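PDB 3VTG: high choriolytic enzyme 1 from Oryzias latipes, which breaks down the inner layer of the fish egg envelope at hatching, acting as a zinc-dependent endopeptidase of the astacin family. Local coordinates for residues 133-138 against 153-158; 147-152 against 175-180. All coordinates share one frame; numbering follows the deposited sequence.

Both contacts lie in the loops around the two-stranded antiparallel sheet 120-122/169-171, on one side of the chain's centre and about 11 Å apart between centres. Along the chain their segments alternate: 133-138, then 147-152 running straight into 153-158, then 175-180. F135 and Y155 of contact 1 and I179 of contact 2 all touch I169, while Y149 touches P171, so strand 169-171 is common ground. The two contacts also meet directly, R157 NH1 lying 2.9 Å from P175 O in a probable hydrogen bond. Where 147-152 passes into 153-158, I152 O bonds H99 ND1 and M153 packs on H99, so these loops build directly against the zinc site.

Contact 1: residues 133-138 against 153-158; sequences YNFNKH and MHYGRD
Just after the Met-turn of this astacin-type protease, Y155 sets the edge of its ring against the face of F135 and brings its hydroxyl up to N134. The aromatic pair is T-shaped: the planes stand at 81° and the centroids lie 5.3 Å apart. Y155 CD2 makes the close approach, 3.7 Å from F135 CE1, while Y155 CE2 sits above the phenylalanine face toward its rim. In F135, CG stands opposite the carbonyl carbon (chi1 -59°), which turns one ring face to the edge of Y155; I122 and I169 of the small antiparallel sheet also touch F135. The methionine of that turn, M153, packs on H99 and H103, and in astacin the equivalent tyrosine can ligate zinc. Here the Y155 side chain keeps about 5 Å from the ion at nearest atoms and meets the ring of the zinc ligand H109. Y155 OH comes 3.2 Å from N134 CB and makes no hydrogen bond to N134, whose ND2 donates to S131 O. A leucine in place of this tyrosine would probably leave the F135 face without its aromatic edge and open a gap beside N134 CB. H154 ND1 donates to Y155 O, 2.7 Å away.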
loop_
_atom_site.group_PDB
_atom_site.type_symbol
_atom_site.label_atom_id
_atom_site.label_comp_id
_atom_site.label_asym_id
_atom_site.label_seq_id
_atom_site.Cartn_x
_atom_site.Cartn_y
_atom_site.Cartn_z
ATOM N N TYR A 133 -14.054 -10.225 1.157
ATOM C CA TYR A 133 -12.999 -10.589 0.204
ATOM C C TYR A 133 -11.662 -9.902 0.503
ATOM O O TYR A 133 -10.606 -10.423 0.149
ATOM C CB TYR A 133 -13.437 -10.307 -1.242
ATOM C CG TYR A 133 -13.381 -8.845 -1.625
ATOM C CD1 TYR A 133 -12.245 -8.304 -2.234
ATOM C CD2 TYR A 133 -14.458 -7.995 -1.367
ATOM C CE1 TYR A 133 -12.185 -6.962 -2.575
ATOM C CE2 TYR A 133 -14.407 -6.652 -1.704
ATOM C CZ TYR A 133 -13.269 -6.142 -2.308
ATOM O OH TYR A 133 -13.214 -4.810 -2.646
ATOM N N ASN A 134 -11.718 -8.738 1.153
ATOM C CA ASN A 134 -10.519 -7.986 1.539
ATOM C C ASN A 134 -9.659 -8.718 2.569
ATOM O O ASN A 134 -8.530 -8.312 2.848
ATOM C CB ASN A 134 -10.908 -6.616 2.097
ATOM C CG ASN A 134 -11.537 -5.714 1.055
ATOM O OD1 ASN A 134 -10.889 -5.309 0.090
ATOM N ND2 ASN A 134 -12.804 -5.383 1.256
ATOM N N PHE A 135 -10.203 -9.798 3.125
ATOM C CA PHE A 135 -9.532 -10.569 4.165
ATOM C C PHE A 135 -9.086 -11.944 3.658
ATOM O O PHE A 135 -8.563 -12.751 4.428
ATOM C CB PHE A 135 -10.449 -10.717 5.388
ATOM C CG PHE A 135 -10.871 -9.407 6.005
ATOM C CD1 PHE A 135 -10.246 -8.929 7.153
ATOM C CD2 PHE A 135 -11.901 -8.654 5.442
ATOM C CE1 PHE A 135 -10.638 -7.727 7.727
ATOM C CE2 PHE A 135 -12.295 -7.448 6.010
ATOM C CZ PHE A 135 -11.665 -6.988 7.156
ATOM N N ASN A 136 -9.302 -12.210 2.371
ATOM C CA ASN A 136 -8.866 -13.468 1.756
ATOM C C ASN A 136 -7.348 -13.615 1.759
ATOM O O ASN A 136 -6.631 -12.676 1.416
ATOM C CB ASN A 136 -9.376 -13.573 0.317
ATOM C CG ASN A 136 -10.880 -13.754 0.234
ATOM O OD1 ASN A 136 -11.554 -13.977 1.239
ATOM N ND2 ASN A 136 -11.412 -13.663 -0.980
ATOM N N LYS A 137 -6.872 -14.793 2.153
ATOM C CA LYS A 137 -5.446 -15.109 2.138
ATOM C C LYS A 137 -4.934 -15.206 0.700
ATOM O O LYS A 137 -5.602 -15.778 -0.162
ATOM C CB LYS A 137 -5.206 -16.432 2.867
ATOM C CG LYS A 137 -3.744 -16.786 3.104
ATOM C CD LYS A 137 -3.599 -18.195 3.659
ATOM C CE LYS A 137 -4.153 -18.305 5.070
ATOM N NZ LYS A 137 -4.127 -19.706 5.571
ATOM N N HIS A 138 -3.752 -14.644 0.448
ATOM C CA HIS A 138 -3.129 -14.709 -0.876
ATOM C C HIS A 138 -1.785 -15.374 -0.834
ATOM O O HIS A 138 -1.139 -15.433 0.215
ATOM C CB HIS A 138 -2.998 -13.317 -1.490
ATOM C CG HIS A 138 -4.310 -12.588 -1.640
ATOM N ND1 HIS A 138 -5.405 -13.166 -2.166
ATOM C CD2 HIS A 138 -4.670 -11.282 -1.317
ATOM C CE1 HIS A 138 -6.418 -12.279 -2.176
ATOM N NE2 HIS A 138 -5.967 -11.127 -1.654
ATOM N N MET A 153 0.536 -1.400 5.908
ATOM C CA MET A 153 -0.378 -2.164 5.057
ATOM C C MET A 153 -1.357 -3.052 5.834
ATOM O O MET A 153 -2.184 -3.734 5.232
ATOM C CB MET A 153 0.408 -3.021 4.053
ATOM C CG MET A 153 1.417 -2.254 3.206
ATOM S SD MET A 153 0.740 -0.803 2.371
ATOM C CE MET A 153 -0.294 -1.565 1.127
ATOM N N HIS A 154 -1.263 -3.046 7.160
ATOM C CA HIS A 154 -2.140 -3.871 7.988
ATOM C C HIS A 154 -3.426 -3.160 8.290
ATOM O O HIS A 154 -3.410 -2.016 8.737
ATOM C CB HIS A 154 -1.441 -4.244 9.293
ATOM C CG HIS A 154 -1.960 -5.518 9.922
ATOM N ND1 HIS A 154 -3.239 -5.669 10.321
ATOM C CD2 HIS A 154 -1.316 -6.719 10.208
ATOM C CE1 HIS A 154 -3.403 -6.907 10.831
ATOM N NE2 HIS A 154 -2.227 -7.546 10.763
ATOM N N TYR A 155 -4.550 -3.832 8.053
ATOM C CA TYR A 155 -5.862 -3.331 8.469
ATOM C C TYR A 155 -5.931 -3.165 9.988
ATOM O O TYR A 155 -5.312 -3.928 10.740
ATOM C CB TYR A 155 -6.955 -4.324 8.066
ATOM C CG TYR A 155 -7.534 -4.204 6.666
ATOM C CD1 TYR A 155 -6.931 -3.421 5.675
ATOM C CD2 TYR A 155 -8.685 -4.913 6.333
ATOM C CE1 TYR A 155 -7.476 -3.340 4.399
ATOM C CE2 TYR A 155 -9.234 -4.841 5.067
ATOM C CZ TYR A 155 -8.631 -4.054 4.105
ATOM O OH TYR A 155 -9.187 -3.991 2.849
ATOM N N GLY A 156 -6.703 -2.180 10.437
ATOM C CA GLY A 156 -7.061 -2.069 11.849
ATOM C C GLY A 156 -7.999 -3.197 12.252
ATOM O O GLY A 156 -8.600 -3.855 11.391
ATOM N N ARG A 157 -8.133 -3.416 13.559
ATOM C CA ARG A 157 -8.923 -4.535 14.084
ATOM C C ARG A 157 -10.420 -4.403 13.806
ATOM O O ARG A 157 -11.146 -5.396 13.844
ATOM C CB ARG A 157 -8.670 -4.734 15.588
ATOM C CG ARG A 157 -9.185 -3.617 16.490
ATOM C CD ARG A 157 -8.739 -3.805 17.936
ATOM N NE ARG A 157 -7.281 -3.813 18.075
ATOM C CZ ARG A 157 -6.556 -4.855 18.485
ATOM N NH1 ARG A 157 -7.140 -6.000 18.820
ATOM N NH2 ARG A 157 -5.235 -4.749 18.568
ATOM N N ASP A 158 -10.859 -3.177 13.529
ATOM C CA ASP A 158 -12.266 -2.883 13.280
ATOM C C ASP A 158 -12.570 -2.582 11.810
ATOM O O ASP A 158 -13.655 -2.107 11.485
ATOM C CB ASP A 158 -12.741 -1.732 14.184
ATOM C CG ASP A 158 -11.937 -0.447 13.990
ATOM O OD1 ASP A 158 -10.870 -0.479 13.338
ATOM O OD2 ASP A 158 -12.375 0.606 14.508
#

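Contact 2: residues 147-152 against 175-180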
loop_
_atom_site.group_PDB
_atom_site.type_symbol
_atom_site.label_atom_id
_atom_site.label_comp_id
_atom_site.label_asym_id
_atom_site.label_seq_id
_atom_site.Cartn_x
_atom_site.Cartn_y
_atom_site.Cartn_z
ATOM N N TYR A 147 5.825 -11.532 9.240
ATOM C CA TYR A 147 4.562 -10.844 9.437
ATOM C C TYR A 147 4.800 -9.655 10.363
ATOM O O TYR A 147 5.440 -9.790 11.405
ATOM C CB TYR A 147 3.549 -11.795 10.061
ATOM C CG TYR A 147 2.122 -11.318 9.966
ATOM C CD1 TYR A 147 1.296 -11.747 8.931
ATOM C CD2 TYR A 147 1.595 -10.438 10.912
ATOM C CE1 TYR A 147 -0.014 -11.311 8.836
ATOM C CE2 TYR A 147 0.284 -9.998 10.828
ATOM C CZ TYR A 147 -0.514 -10.440 9.790
ATOM O OH TYR A 147 -1.815 -10.007 9.699
ATOM N N ASP A 148 4.291 -8.492 9.969
ATOM C CA ASP A 148 4.541 -7.252 10.696
ATOM C C ASP A 148 3.232 -6.581 11.106
ATOM O O ASP A 148 2.571 -5.936 10.288
ATOM C CB ASP A 148 5.397 -6.311 9.836
ATOM C CG ASP A 148 5.785 -5.024 10.554
ATOM O OD1 ASP A 148 5.492 -4.859 11.761
ATOM O OD2 ASP A 148 6.399 -4.165 9.887
ATOM N N TYR A 149 2.869 -6.726 12.380
ATOM C CA TYR A 149 1.660 -6.098 12.911
ATOM C C TYR A 149 1.678 -4.582 12.723
ATOM O O TYR A 149 0.625 -3.953 12.624
ATOM C CB TYR A 149 1.518 -6.375 14.404
ATOM C CG TYR A 149 1.180 -7.793 14.810
ATOM C CD1 TYR A 149 -0.014 -8.400 14.413
ATOM C CD2 TYR A 149 2.036 -8.506 15.645
ATOM C CE1 TYR A 149 -0.332 -9.688 14.822
ATOM C CE2 TYR A 149 1.728 -9.789 16.062
ATOM C CZ TYR A 149 0.550 -10.376 15.645
ATOM O OH TYR A 149 0.260 -11.650 16.076
ATOM N N SER A 150 2.880 -4.007 12.692
ATOM C CA SER A 150 3.054 -2.556 12.617
ATOM C C SER A 150 3.156 -2.010 11.191
ATOM O O SER A 150 3.397 -0.817 11.004
ATOM C CB SER A 150 4.270 -2.114 13.444
ATOM O OG SER A 150 5.488 -2.343 12.754
ATOM N N SER A 151 2.971 -2.876 10.194
ATOM C CA SER A 151 3.024 -2.463 8.790
ATOM C C SER A 151 1.949 -1.437 8.461
ATOM O O SER A 151 0.806 -1.556 8.906
ATOM C CB SER A 151 2.864 -3.664 7.859
ATOM O OG SER A 151 2.699 -3.234 6.515
ATOM N N ILE A 152 2.317 -0.452 7.646
ATOM C CA ILE A 152 1.369 0.539 7.136
ATOM C C ILE A 152 0.314 -0.127 6.238
ATOM O O ILE A 152 -0.683 0.495 5.873
ATOM C CB ILE A 152 2.116 1.676 6.392
ATOM C CG1 ILE A 152 1.301 2.981 6.412
ATOM C CG2 ILE A 152 2.521 1.246 4.982
ATOM C CD1 ILE A 152 2.043 4.183 5.859
ATOM N N PRO A 175 -3.928 -10.498 21.830
ATOM C CA PRO A 175 -4.908 -9.677 21.114
ATOM C C PRO A 175 -4.653 -8.175 21.231
ATOM O O PRO A 175 -5.254 -7.391 20.495
ATOM C CB PRO A 175 -6.229 -10.048 21.792
ATOM C CG PRO A 175 -5.840 -10.430 23.180
ATOM C CD PRO A 175 -4.500 -11.100 23.053
ATOM N N ASN A 176 -3.755 -7.788 22.136
ATOM C CA ASN A 176 -3.526 -6.379 22.455
ATOM C C ASN A 176 -2.473 -5.672 21.600
ATOM O O ASN A 176 -2.285 -4.461 21.724
ATOM C CB ASN A 176 -3.195 -6.218 23.945
ATOM C CG ASN A 176 -4.331 -6.670 24.844
ATOM O OD1 ASN A 176 -5.490 -6.317 24.628
ATOM N ND2 ASN A 176 -3.998 -7.453 25.863
ATOM N N VAL A 177 -1.790 -6.425 20.740
ATOM C CA VAL A 177 -0.811 -5.844 19.820
ATOM C C VAL A 177 -1.529 -4.884 18.860
ATOM O O VAL A 177 -2.530 -5.264 18.251
ATOM C CB VAL A 177 -0.063 -6.933 19.017
ATOM C CG1 VAL A 177 1.001 -6.309 18.129
ATOM C CG2 VAL A 177 0.569 -7.955 19.950
ATOM N N PRO A 178 -1.034 -3.632 18.737
ATOM C CA PRO A 178 -1.700 -2.668 17.853
ATOM C C PRO A 178 -1.569 -3.033 16.383
ATOM O O PRO A 178 -0.503 -3.454 15.937
ATOM C CB PRO A 178 -0.952 -1.353 18.115
ATOM C CG PRO A 178 -0.187 -1.563 19.368
ATOM C CD PRO A 178 0.108 -3.029 19.446
ATOM N N ILE A 179 -2.666 -2.876 15.649
ATOM C CA ILE A 179 -2.674 -3.037 14.198
ATOM C C ILE A 179 -3.422 -1.869 13.564
ATOM O O ILE A 179 -4.356 -1.324 14.154
ATOM C CB ILE A 179 -3.290 -4.390 13.742
ATOM C CG1 ILE A 179 -4.656 -4.651 14.405
ATOM C CG2 ILE A 179 -2.317 -5.540 13.996
ATOM C CD1 ILE A 179 -5.430 -5.803 13.793
ATOM N N GLY A 180 -2.989 -1.468 12.374
ATOM C CA GLY A 180 -3.700 -0.452 11.607
ATOM C C GLY A 180 -3.109 0.944 11.599
ATOM O O GLY A 180 -3.759 1.876 11.127
HETATM O O HOH W 1 -0.337 -1.687 11.469
#
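The side chain of Y149 crosses that of V177 at about a right angle and that of I179 obliquely, at the start of the peptide that leads into the Met-turn. Y149 is the second residue of a type I beta turn from D148 to S151, and its CB points to segment 175-180. V177 comes in over one ring face, offset toward the rim. Its CG1 does the touching, 3.5 Å from Y149 CD2 and 3.6 Å from Y149 CG, and it gets there because that methyl is swung trans to the valine N (chi1 -177°). I179 meets the other ortho carbon: its CG2 is 3.7 Å from Y149 CD1. With I179 chi1 at 50°, CG1 takes the crowded position between backbone N and carbonyl carbon, which leaves CG2 for the tyrosine. The phenol end reaches back to Y119, Y149 OH bonding to Y119 O, beside V120, which the Y149 side chain also touches.

No direct hydrogen bond joins the segments; one water does it instead. It donates to Y149 O and S151 O and accepts from G180 N, where the backbone angles (phi 103°) call for glycine. The turn itself is braced by D148 in an Asx turn: its OD1 takes S150 N at 2.9 Å from above the carboxylate plane, and S150 OG at 2.7 Å on the syn side.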